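Long-range contacts in beta-n-acetylhexosaminidase (Streptococcus pneumoniae, PDB 2YLA), which hydrolyses terminal beta-linked N-acetylhexosamine residues, probably trimming N-glycans as a family 20 glycoside hydrolase and pneumococcal virulence factor: residues Lys145-Leu150 with Asp182-Asp187; Phe177-Asp182 with Pro224-Asp229; Ala17-Phe22 with Gly47-Arg52. The protein carries 1 engineered substitution. All blocks are in the same frame, centred on the assembly; numbering follows the deposited sequence.

Contact 1. Residues Lys145-Leu150 with Asp182-Asp187. Engineered in segment 182-187: Gln-183 (natural residue Glu). With MAN (alpha-D-mannopyranose), chain E; NAG (2-acetamido-2-deoxy-beta-D-glucopyranose), chain B.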
loop_
_atom_site.group_PDB
_atom_site.type_symbol
_atom_site.label_atom_id
_atom_site.label_comp_id
_atom_site.label_asym_id
_atom_site.label_seq_id
_atom_site.Cartn_x
_atom_site.Cartn_y
_atom_site.Cartn_z
ATOM N N LYS A 145 3.220 -18.570 -13.868
ATOM C CA LYS A 145 4.491 -17.893 -13.687
ATOM C C LYS A 145 4.368 -16.839 -12.599
ATOM O O LYS A 145 5.344 -16.163 -12.274
ATOM C CB LYS A 145 4.957 -17.262 -15.004
ATOM C CG LYS A 145 5.351 -18.278 -16.066
ATOM C CD LYS A 145 5.637 -17.618 -17.406
ATOM C CE LYS A 145 5.707 -18.665 -18.519
ATOM N NZ LYS A 145 6.060 -18.075 -19.845
ATOM N N THR A 146 3.171 -16.719 -12.028
ATOM C CA THR A 146 2.868 -15.646 -11.080
ATOM C C THR A 146 2.397 -16.146 -9.722
ATOM O O THR A 146 2.412 -15.398 -8.740
ATOM C CB THR A 146 1.767 -14.714 -11.622
ATOM O OG1 THR A 146 0.565 -15.467 -11.819
ATOM C CG2 THR A 146 2.189 -14.071 -12.933
ATOM N N THR A 147 1.982 -17.408 -9.667
ATOM C CA THR A 147 1.211 -17.906 -8.534
ATOM C C THR A 147 1.765 -19.194 -7.929
ATOM O O THR A 147 2.216 -20.091 -8.645
ATOM C CB THR A 147 -0.253 -18.114 -8.952
ATOM O OG1 THR A 147 -0.715 -16.952 -9.653
ATOM C CG2 THR A 147 -1.134 -18.349 -7.749
ATOM N N MET A 148 1.713 -19.271 -6.603
ATOM C CA MET A 148 2.165 -20.438 -5.857
ATOM C C MET A 148 1.107 -21.542 -5.830
ATOM O O MET A 148 -0.085 -21.270 -5.681
ATOM C CB MET A 148 2.536 -20.021 -4.429
ATOM C CG MET A 148 3.116 -21.124 -3.555
ATOM S SD MET A 148 3.884 -20.494 -2.050
ATOM C CE MET A 148 2.519 -19.625 -1.272
ATOM N N ASP A 149 1.562 -22.786 -5.978
ATOM C CA ASP A 149 0.718 -23.971 -5.837
ATOM C C ASP A 149 0.448 -24.228 -4.354
ATOM O O ASP A 149 1.360 -24.586 -3.602
ATOM C CB ASP A 149 1.404 -25.180 -6.494
ATOM C CG ASP A 149 0.731 -26.513 -6.163
ATOM O OD1 ASP A 149 -0.515 -26.575 -6.070
ATOM O OD2 ASP A 149 1.467 -27.514 -6.016
ATOM N N LEU A 150 -0.807 -24.049 -3.946
ATOM C CA LEU A 150 -1.205 -24.165 -2.537
ATOM C C LEU A 150 -0.977 -25.561 -1.961
ATOM O O LEU A 150 -0.912 -25.734 -0.741
ATOM C CB LEU A 150 -2.669 -23.756 -2.355
ATOM C CG LEU A 150 -3.068 -22.329 -2.741
ATOM C CD1 LEU A 150 -4.583 -22.208 -2.819
ATOM C CD2 LEU A 150 -2.486 -21.304 -1.774
ATOM N N ASP A 182 -4.479 -11.069 -4.148
ATOM C CA ASP A 182 -5.311 -10.736 -5.307
ATOM C C ASP A 182 -5.015 -11.601 -6.540
ATOM O O ASP A 182 -3.912 -12.134 -6.694
ATOM C CB ASP A 182 -5.168 -9.248 -5.659
ATOM C CG ASP A 182 -3.728 -8.843 -5.947
ATOM O OD1 ASP A 182 -2.858 -9.080 -5.085
ATOM O OD2 ASP A 182 -3.470 -8.275 -7.032
ATOM N N GLN A 183 -6.024 -11.735 -7.401
ATOM C CA GLN A 183 -5.905 -12.389 -8.715
ATOM C C GLN A 183 -5.052 -13.669 -8.727
ATOM O O GLN A 183 -3.932 -13.677 -9.245
ATOM C CB GLN A 183 -5.406 -11.381 -9.761
ATOM C CG GLN A 183 -6.116 -10.032 -9.683
ATOM C CD GLN A 183 -5.689 -9.062 -10.766
ATOM O OE1 GLN A 183 -4.497 -8.801 -10.955
ATOM N NE2 GLN A 183 -6.665 -8.508 -11.476
ATOM N N TYR A 184 -5.594 -14.744 -8.153
ATOM C CA TYR A 184 -4.911 -16.039 -8.101
ATOM C C TYR A 184 -4.787 -16.653 -9.493
ATOM O O TYR A 184 -5.760 -16.711 -10.239
ATOM C CB TYR A 184 -5.650 -17.005 -7.167
ATOM C CG TYR A 184 -4.899 -18.291 -6.878
ATOM C CD1 TYR A 184 -5.009 -19.394 -7.725
ATOM C CD2 TYR A 184 -4.086 -18.406 -5.751
ATOM C CE1 TYR A 184 -4.318 -20.575 -7.468
ATOM C CE2 TYR A 184 -3.393 -19.588 -5.478
ATOM C CZ TYR A 184 -3.513 -20.665 -6.343
ATOM O OH TYR A 184 -2.833 -21.836 -6.083
ATOM N N ALA A 185 -3.577 -17.100 -9.827
ATOM C CA ALA A 185 -3.287 -17.804 -11.081
ATOM C C ALA A 185 -4.023 -17.253 -12.303
ATOM O O ALA A 185 -4.513 -18.018 -13.135
ATOM C CB ALA A 185 -3.543 -19.302 -10.922
ATOM N N ASN A 186 -4.083 -15.926 -12.409
ATOM C CA ASN A 186 -4.755 -15.272 -13.535
ATOM C C ASN A 186 -4.143 -15.587 -14.901
ATOM O O ASN A 186 -4.865 -15.706 -15.891
ATOM C CB ASN A 186 -4.847 -13.758 -13.320
ATOM C CG ASN A 186 -6.194 -13.326 -12.752
ATOM O OD1 ASN A 186 -6.655 -12.211 -13.014
ATOM N ND2 ASN A 186 -6.838 -14.210 -11.983
ATOM N N ASP A 187 -2.820 -15.732 -14.943
ATOM C CA ASP A 187 -2.128 -16.086 -16.179
ATOM C C ASP A 187 -2.453 -17.515 -16.618
ATOM O O ASP A 187 -2.498 -17.807 -17.813
ATOM C CB ASP A 187 -0.609 -15.882 -16.038
ATOM C CG ASP A 187 0.040 -16.858 -15.058
ATOM O OD1 ASP A 187 -0.605 -17.257 -14.064
ATOM O OD2 ASP A 187 1.214 -17.217 -15.285
HETATM C C1 MAN E . -7.483 -5.743 -14.101
HETATM C C2 MAN E . -6.105 -5.248 -13.640
HETATM C C3 MAN E . -5.041 -5.688 -14.651
HETATM C C4 MAN E . -5.091 -7.195 -14.905
HETATM C C5 MAN E . -6.517 -7.648 -15.228
HETATM C C6 MAN E . -6.631 -9.169 -15.285
HETATM O O2 MAN E . -5.792 -5.812 -12.373
HETATM O O3 MAN E . -3.753 -5.348 -14.194
HETATM O O4 MAN E . -4.223 -7.519 -15.968
HETATM O O5 MAN E . -7.440 -7.156 -14.265
HETATM O O6 MAN E . -7.079 -9.557 -16.565
HETATM C C1 NAG B . -5.544 -4.876 -11.285
HETATM C C2 NAG B . -4.461 -5.488 -10.359
HETATM C C3 NAG B . -3.107 -4.767 -10.338
HETATM C C4 NAG B . -2.956 -3.841 -11.530
HETATM C C5 NAG B . -4.121 -2.856 -11.522
HETATM C C6 NAG B . -3.983 -1.811 -12.622
HETATM C C7 NAG B . -5.291 -4.814 -8.077
HETATM C C8 NAG B . -5.710 -5.377 -6.752
HETATM N N2 NAG B . -4.927 -5.723 -8.990
HETATM O O3 NAG B . -2.061 -5.714 -10.337
HETATM O O4 NAG B . -1.715 -3.179 -11.456
HETATM O O5 NAG B . -5.369 -3.513 -11.685
HETATM O O6 NAG B . -4.228 -2.390 -13.886
HETATM O O7 NAG B . -5.307 -3.594 -8.251
HETATM O O HOH W 1 -1.204 -13.298 -10.343
#
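Thr-147 and Tyr-184 meet at the C-terminal end of the TIM barrel, where the loop that follows strand 176-180 runs over residues 145-150. The apolar part of the contact centres on the tyrosine ring. Thr-147 CG2 stands over the middle of one face in a CH-pi contact, 3.5 Å from the ring centroid and 13° off its normal. With CG2 anti to its backbone N and OG1 beside that N (chi1 -48°), the threonine presents methyl and hydroxyl to different partners, which is why a beta-branched residue with both suits this place. Leu-150 and Tyr-184 extend toward each other from their own segments, and Leu-150 CG comes 3.9 Å from Tyr-184 CE2, while Trp-194 and Leu-197 of helix 193-199 add further apolar cover.

Polar bonds tie the same residues to backbone atoms. Tyr-184 OH donates a weak bond to Met-148 O at 2.8 Å, and Ala-185 N gives a weak one to Thr-147 OG1. Asp-187, entering the short helix 186-189, is gripped by the backbone of the corner: Asp-187 OD2 accepts from Lys-145 N at 2.8 Å through its syn lone pair. Its other oxygen, OD1, accepts from Ser-144 OG and lies 3.1 Å from Thr-146 OG1, a weak bond that is not settled, because the Thr-146 hydroxyl also has Thr-147 OG1 within hydrogen-bonding distance.

On the sugar side of the loop stands Gln-183, an engineered residue that is Glu in the natural sequence. With Asp-182 before it, that Glu would form the consecutive acidic pair known from family 20 active sites. A water bridges the segments nearby, donating to Gln-183 O and lying 3.2 Å from Thr-146 OG1. Gln-183 NE2 donates to the mannose O2, the oxygen that joins it to the NAG, at 3.0 Å.

Contact 2. Residues Phe177-Asp182 with Pro224-Asp229. With NAG (2-acetamido-2-deoxy-beta-D-glucopyranose), chain B.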
loop_
_atom_site.group_PDB
_atom_site.type_symbol
_atom_site.label_atom_id
_atom_site.label_comp_id
_atom_site.label_asym_id
_atom_site.label_seq_id
_atom_site.Cartn_x
_atom_site.Cartn_y
_atom_site.Cartn_z
ATOM N N PHE A 177 0.207 -4.056 7.606
ATOM C CA PHE A 177 0.952 -4.871 6.653
ATOM C C PHE A 177 -0.005 -5.528 5.660
ATOM O O PHE A 177 -0.861 -6.329 6.038
ATOM C CB PHE A 177 1.803 -5.933 7.362
ATOM C CG PHE A 177 2.695 -6.715 6.431
ATOM C CD1 PHE A 177 2.176 -7.740 5.644
ATOM C CD2 PHE A 177 4.051 -6.423 6.340
ATOM C CE1 PHE A 177 2.992 -8.460 4.782
ATOM C CE2 PHE A 177 4.882 -7.141 5.479
ATOM C CZ PHE A 177 4.349 -8.161 4.698
ATOM N N ASN A 178 0.153 -5.182 4.387
ATOM C CA ASN A 178 -0.675 -5.739 3.330
ATOM C C ASN A 178 -0.038 -6.998 2.754
ATOM O O ASN A 178 1.114 -6.981 2.328
ATOM C CB ASN A 178 -0.916 -4.688 2.235
ATOM C CG ASN A 178 -1.918 -5.145 1.174
ATOM O OD1 ASN A 178 -2.549 -6.193 1.296
ATOM N ND2 ASN A 178 -2.067 -4.343 0.126
ATOM N N PHE A 179 -0.789 -8.095 2.753
ATOM C CA PHE A 179 -0.317 -9.327 2.124
ATOM C C PHE A 179 -1.010 -9.647 0.790
ATOM O O PHE A 179 -0.729 -10.671 0.168
ATOM C CB PHE A 179 -0.345 -10.517 3.097
ATOM C CG PHE A 179 -1.667 -10.734 3.777
ATOM C CD1 PHE A 179 -2.655 -11.512 3.174
ATOM C CD2 PHE A 179 -1.914 -10.192 5.036
ATOM C CE1 PHE A 179 -3.881 -11.734 3.808
ATOM C CE2 PHE A 179 -3.133 -10.405 5.677
ATOM C CZ PHE A 179 -4.121 -11.178 5.062
ATOM N N GLY A 180 -1.900 -8.756 0.360
ATOM C CA GLY A 180 -2.487 -8.808 -0.980
ATOM C C GLY A 180 -3.530 -9.884 -1.222
ATOM O O GLY A 180 -4.718 -9.663 -0.988
ATOM N N THR A 181 -3.066 -11.039 -1.699
ATOM C CA THR A 181 -3.901 -12.200 -2.069
ATOM C C THR A 181 -4.871 -11.946 -3.229
ATOM O O THR A 181 -5.939 -12.552 -3.298
ATOM C CB THR A 181 -4.650 -12.863 -0.856
ATOM O OG1 THR A 181 -5.668 -11.989 -0.353
ATOM C CG2 THR A 181 -3.688 -13.232 0.262
ATOM N N ASP A 182 -4.479 -11.069 -4.148
ATOM C CA ASP A 182 -5.311 -10.736 -5.307
ATOM C C ASP A 182 -5.015 -11.601 -6.540
ATOM O O ASP A 182 -3.912 -12.134 -6.694
ATOM C CB ASP A 182 -5.168 -9.248 -5.659
ATOM C CG ASP A 182 -3.728 -8.843 -5.947
ATOM O OD1 ASP A 182 -2.858 -9.080 -5.085
ATOM O OD2 ASP A 182 -3.470 -8.275 -7.032
ATOM N N PRO A 224 -3.509 -6.553 9.822
ATOM C CA PRO A 224 -3.476 -7.248 8.538
ATOM C C PRO A 224 -4.388 -6.593 7.506
ATOM O O PRO A 224 -5.536 -6.254 7.801
ATOM C CB PRO A 224 -3.958 -8.659 8.881
ATOM C CG PRO A 224 -4.781 -8.498 10.113
ATOM C CD PRO A 224 -4.263 -7.299 10.847
ATOM N N MET A 225 -3.849 -6.401 6.308
ATOM C CA MET A 225 -4.597 -5.868 5.180
ATOM C C MET A 225 -4.473 -6.832 4.002
ATOM O O MET A 225 -3.429 -7.459 3.807
ATOM C CB MET A 225 -4.074 -4.472 4.816
ATOM C CG MET A 225 -4.695 -3.824 3.581
ATOM S SD MET A 225 -4.267 -2.074 3.440
ATOM C CE MET A 225 -3.910 -1.948 1.695
ATOM N N ALA A 226 -5.556 -6.967 3.242
ATOM C CA ALA A 226 -5.545 -7.740 2.003
ATOM C C ALA A 226 -6.524 -7.136 1.013
ATOM O O ALA A 226 -7.438 -6.404 1.407
ATOM C CB ALA A 226 -5.889 -9.195 2.273
ATOM N N PHE A 227 -6.326 -7.433 -0.270
ATOM C CA PHE A 227 -7.272 -7.017 -1.297
ATOM C C PHE A 227 -8.524 -7.886 -1.219
ATOM O O PHE A 227 -8.504 -8.964 -0.617
ATOM C CB PHE A 227 -6.640 -7.068 -2.693
ATOM C CG PHE A 227 -5.528 -6.069 -2.893
ATOM C CD1 PHE A 227 -5.762 -4.700 -2.753
ATOM C CD2 PHE A 227 -4.249 -6.496 -3.234
ATOM C CE1 PHE A 227 -4.738 -3.776 -2.933
ATOM C CE2 PHE A 227 -3.216 -5.580 -3.418
ATOM C CZ PHE A 227 -3.461 -4.216 -3.267
ATOM N N ASN A 228 -9.610 -7.416 -1.826
ATOM C CA ASN A 228 -10.910 -8.059 -1.669
ATOM C C ASN A 228 -11.112 -9.361 -2.440
ATOM O O ASN A 228 -11.867 -10.225 -1.993
ATOM C CB ASN A 228 -12.040 -7.069 -1.978
ATOM C CG ASN A 228 -12.052 -6.610 -3.429
ATOM O OD1 ASN A 228 -11.487 -5.571 -3.764
ATOM N ND2 ASN A 228 -12.702 -7.382 -4.294
ATOM N N ASP A 229 -10.426 -9.499 -3.578
ATOM C CA ASP A 229 -10.664 -10.588 -4.544
ATOM C C ASP A 229 -11.066 -11.934 -3.934
ATOM O O ASP A 229 -12.149 -12.451 -4.214
ATOM C CB ASP A 229 -9.442 -10.805 -5.449
ATOM C CG ASP A 229 -9.027 -9.557 -6.198
ATOM O OD1 ASP A 229 -8.799 -8.514 -5.547
ATOM O OD2 ASP A 229 -8.900 -9.631 -7.441
HETATM C C1 NAG B . -5.544 -4.876 -11.285
HETATM C C2 NAG B . -4.461 -5.488 -10.359
HETATM C C3 NAG B . -3.107 -4.767 -10.338
HETATM C C4 NAG B . -2.956 -3.841 -11.530
HETATM C C5 NAG B . -4.121 -2.856 -11.522
HETATM C C6 NAG B . -3.983 -1.811 -12.622
HETATM C C7 NAG B . -5.291 -4.814 -8.077
HETATM C C8 NAG B . -5.710 -5.377 -6.752
HETATM N N2 NAG B . -4.927 -5.723 -8.990
HETATM O O3 NAG B . -2.061 -5.714 -10.337
HETATM O O4 NAG B . -1.715 -3.179 -11.456
HETATM O O5 NAG B . -5.369 -3.513 -11.685
HETATM O O6 NAG B . -4.228 -2.390 -13.886
HETATM O O7 NAG B . -5.307 -3.594 -8.251
HETATM O O HOH W 2 -7.877 -10.962 -2.425
#
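Phe-227 lies against Gly-180 and Asp-182 where two adjacent parallel strands of the TIM barrel, 177-180 and 224-227, come to their C-terminal ends. The strands are joined by a beta-alpha-beta crossover and cross at -32°; Met-225 N to Phe-177 O and Phe-179 N to Met-225 O pair their backbones, and Phe-227 N bonds to Gly-180 O.

From there the phenylalanine can be followed outward. CB rests 3.7 Å from the O of Gly-180, whose positive phi (74°) suits a glycine. CG, anti to the carbonyl carbon (chi1 -66°), carries the ring into the sugar pocket, where the acetamido methyl C8 of the NAG sits over its centre, 3.9 Å from CG. An aromatic face suits this apolar methyl. At the ring edge, CD2 meets Asp-182 OD1 at 3.5 Å; the two side chains run the same way, and a weak bond from Asn-116 ND2 also reaches that oxygen. Asn-178 lies across the opposite face, its amide 75° from the ring plane. Its OD1 accepts from Gly-180 N in an Asx turn, its ND2 bonds to His-43 NE2, and that same ND2 stands 3.7 Å from Phe-227 CZ.

Contact 3. Residues Ala17-Phe22 with Gly47-Arg52. With NAG (2-acetamido-2-deoxy-beta-D-glucopyranose), chain B.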
loop_
_atom_site.group_PDB
_atom_site.type_symbol
_atom_site.label_atom_id
_atom_site.label_comp_id
_atom_site.label_asym_id
_atom_site.label_seq_id
_atom_site.Cartn_x
_atom_site.Cartn_y
_atom_site.Cartn_z
ATOM N N ALA A 17 5.902 -0.442 -6.328
ATOM C CA ALA A 17 7.361 -0.529 -6.323
ATOM C C ALA A 17 7.835 -1.977 -6.232
ATOM O O ALA A 17 8.991 -2.246 -5.905
ATOM C CB ALA A 17 7.946 0.315 -5.190
ATOM N N GLY A 18 6.924 -2.904 -6.506
ATOM C CA GLY A 18 7.263 -4.316 -6.599
ATOM C C GLY A 18 7.591 -4.676 -8.033
ATOM O O GLY A 18 8.564 -5.377 -8.297
ATOM N N ARG A 19 6.769 -4.193 -8.962
ATOM C CA ARG A 19 6.980 -4.433 -10.388
ATOM C C ARG A 19 8.136 -3.596 -10.927
ATOM O O ARG A 19 8.922 -4.073 -11.749
ATOM C CB ARG A 19 5.712 -4.124 -11.185
ATOM C CG ARG A 19 4.562 -5.097 -10.985
ATOM C CD ARG A 19 3.463 -4.777 -11.976
ATOM N NE ARG A 19 2.399 -5.773 -12.042
ATOM C CZ ARG A 19 1.184 -5.611 -11.526
ATOM N NH1 ARG A 19 0.869 -4.494 -10.882
ATOM N NH2 ARG A 19 0.280 -6.573 -11.653
ATOM N N LYS A 20 8.231 -2.353 -10.456
ATOM C CA LYS A 20 9.198 -1.381 -10.963
ATOM C C LYS A 20 10.010 -0.759 -9.828
ATOM O O LYS A 20 9.458 -0.386 -8.793
ATOM C CB LYS A 20 8.461 -0.289 -11.745
ATOM C CG LYS A 20 9.345 0.709 -12.476
ATOM C CD LYS A 20 8.499 1.777 -13.143
ATOM C CE LYS A 20 9.345 2.911 -13.696
ATOM N NZ LYS A 20 10.081 2.547 -14.936
ATOM N N TYR A 21 11.320 -0.646 -10.034
ATOM C CA TYR A 21 12.214 -0.074 -9.027
ATOM C C TYR A 21 12.004 1.427 -8.850
ATOM O O TYR A 21 11.909 2.171 -9.826
ATOM C CB TYR A 21 13.681 -0.368 -9.369
ATOM C CG TYR A 21 14.675 0.192 -8.367
ATOM C CD1 TYR A 21 14.992 -0.508 -7.203
ATOM C CD2 TYR A 21 15.295 1.424 -8.583
ATOM C CE1 TYR A 21 15.901 0.002 -6.282
ATOM C CE2 TYR A 21 16.205 1.943 -7.665
ATOM C CZ TYR A 21 16.502 1.227 -6.520
ATOM O OH TYR A 21 17.399 1.738 -5.611
ATOM N N PHE A 22 11.925 1.851 -7.592
ATOM C CA PHE A 22 11.910 3.263 -7.241
ATOM C C PHE A 22 13.091 3.542 -6.325
ATOM O O PHE A 22 13.354 2.778 -5.393
ATOM C CB PHE A 22 10.606 3.631 -6.536
ATOM C CG PHE A 22 9.446 3.847 -7.467
ATOM C CD1 PHE A 22 8.707 2.772 -7.946
ATOM C CD2 PHE A 22 9.083 5.134 -7.855
ATOM C CE1 PHE A 22 7.626 2.970 -8.805
ATOM C CE2 PHE A 22 8.005 5.344 -8.715
ATOM C CZ PHE A 22 7.276 4.259 -9.190
ATOM N N GLY A 47 6.739 -6.243 -2.651
ATOM C CA GLY A 47 6.593 -7.536 -3.293
ATOM C C GLY A 47 5.315 -7.506 -4.098
ATOM O O GLY A 47 4.226 -7.519 -3.536
ATOM N N ASN A 48 5.462 -7.422 -5.417
ATOM C CA ASN A 48 4.349 -7.442 -6.360
ATOM C C ASN A 48 4.938 -7.838 -7.704
ATOM O O ASN A 48 5.531 -7.007 -8.396
ATOM C CB ASN A 48 3.670 -6.068 -6.437
ATOM C CG ASN A 48 2.375 -6.087 -7.235
ATOM O OD1 ASN A 48 2.143 -5.219 -8.077
ATOM N ND2 ASN A 48 1.518 -7.070 -6.966
ATOM N N ASP A 49 4.789 -9.115 -8.058
ATOM C CA ASP A 49 5.522 -9.727 -9.180
ATOM C C ASP A 49 7.017 -9.825 -8.853
ATOM O O ASP A 49 7.501 -10.893 -8.477
ATOM C CB ASP A 49 5.275 -8.986 -10.501
ATOM C CG ASP A 49 3.854 -9.152 -11.011
ATOM O OD1 ASP A 49 3.285 -10.260 -10.878
ATOM O OD2 ASP A 49 3.306 -8.176 -11.564
ATOM N N GLY A 50 7.740 -8.714 -8.982
ATOM C CA GLY A 50 9.125 -8.641 -8.516
ATOM C C GLY A 50 9.175 -8.446 -7.011
ATOM O O GLY A 50 8.200 -7.984 -6.410
ATOM N N LEU A 51 10.299 -8.816 -6.398
ATOM C CA LEU A 51 10.521 -8.585 -4.967
ATOM C C LEU A 51 11.649 -7.581 -4.813
ATOM O O LEU A 51 12.820 -7.919 -4.996
ATOM C CB LEU A 51 10.876 -9.885 -4.240
ATOM C CG LEU A 51 10.365 -10.106 -2.806
ATOM C CD1 LEU A 51 11.170 -11.205 -2.132
ATOM C CD2 LEU A 51 10.356 -8.845 -1.937
ATOM N N ARG A 52 11.292 -6.347 -4.472
ATOM C CA ARG A 52 12.245 -5.240 -4.515
ATOM C C ARG A 52 12.637 -4.703 -3.136
ATOM O O ARG A 52 12.822 -3.497 -2.952
ATOM C CB ARG A 52 11.720 -4.130 -5.429
ATOM C CG ARG A 52 11.412 -4.621 -6.828
ATOM C CD ARG A 52 11.346 -3.495 -7.836
ATOM N NE ARG A 52 11.063 -4.011 -9.172
ATOM C CZ ARG A 52 11.988 -4.418 -10.039
ATOM N NH1 ARG A 52 13.277 -4.365 -9.727
ATOM N NH2 ARG A 52 11.618 -4.878 -11.225
HETATM C C1 NAG B . -5.544 -4.876 -11.285
HETATM C C2 NAG B . -4.461 -5.488 -10.359
HETATM C C3 NAG B . -3.107 -4.767 -10.338
HETATM C C4 NAG B . -2.956 -3.841 -11.530
HETATM C C5 NAG B . -4.121 -2.856 -11.522
HETATM C C6 NAG B . -3.983 -1.811 -12.622
HETATM C C7 NAG B . -5.291 -4.814 -8.077
HETATM C C8 NAG B . -5.710 -5.377 -6.752
HETATM N N2 NAG B . -4.927 -5.723 -8.990
HETATM O O3 NAG B . -2.061 -5.714 -10.337
HETATM O O4 NAG B . -1.715 -3.179 -11.456
HETATM O O5 NAG B . -5.369 -3.513 -11.685
HETATM O O6 NAG B . -4.228 -2.390 -13.886
HETATM O O7 NAG B . -5.307 -3.594 -8.251
#
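The sugar pocket at the mouth of the barrel owes one of its walls to Arg-19 and Asp-49, which meet in a salt bridge: Arg-19 NE donates to Asp-49 OD2 at 2.6 Å, though at a weak angle of 122°. The two flat groups are turned 58° apart; Asp-49 OD2 bonds to NE, while NH1 and NH2 reach the sugar. Arg-19 NH2 donates to the NAG O3 at 2.8 Å and nearly straight (161°), with O3 at the edge of the guanidinium, and NH1 reaches the same oxygen at 3.2 Å. A weaker bond joins NH1 to the NAG O4 at 3.0 Å. An arginine suits this position because its several N-H groups can hold neighbouring hydroxyls together, while its extended chain, from CG to NE, spans the distance from the loop. Asp-16 adds a second salt bridge, to NH1, and may steady the positive charge. Asn-48 OD1 lies over one face of the guanidinium without bonding to it.

Both loops follow barrel strands, 10-16 and 41-45, so this is the usual TIM-barrel arrangement in which the loops at the C-terminal ends of neighbouring strands build the binding site. Behind the pocket the two segments come close, with Gly-18 CA 4.3 Å from Asn-48 CA; glycine fits there because a side chain would run into the Asn-48 backbone. Arg-52, also extended from CG to NE, runs along the 17-22 loop and holds its carbonyls. Arg-52 NH2 donates to Arg-19 O at 2.9 Å, the donor standing above the carbonyl plane, and NE gives a weak bond to Gly-18 O at 3.0 Å. Thr-90 O takes a further bond from NH1, while Tyr-21 N sits over one face of the same guanidinium.

All three contacts touch the same NAG, contacts 1 and 2 both through Asp-182 and contact 3 through Arg-19. Contacts 1 and 2 lie 14 Å apart between centres; they also meet directly where Gln-183 N comes 3.6 Å from Asp-229 OD2. Contact 3 stands about 16 Å from the centre of each, and its nearest atoms are about 4 Å from contact 1 and about 5 Å from contact 2. His-120 bridges part of that interval, touching Asp-182 and Asn-48 and bonding weakly to Gln-183 and Asp-49. Asp-331 and Tyr-280 also hydrogen-bond to the sugar, consistent with a site that recognises a terminal N-acetylhexosamine.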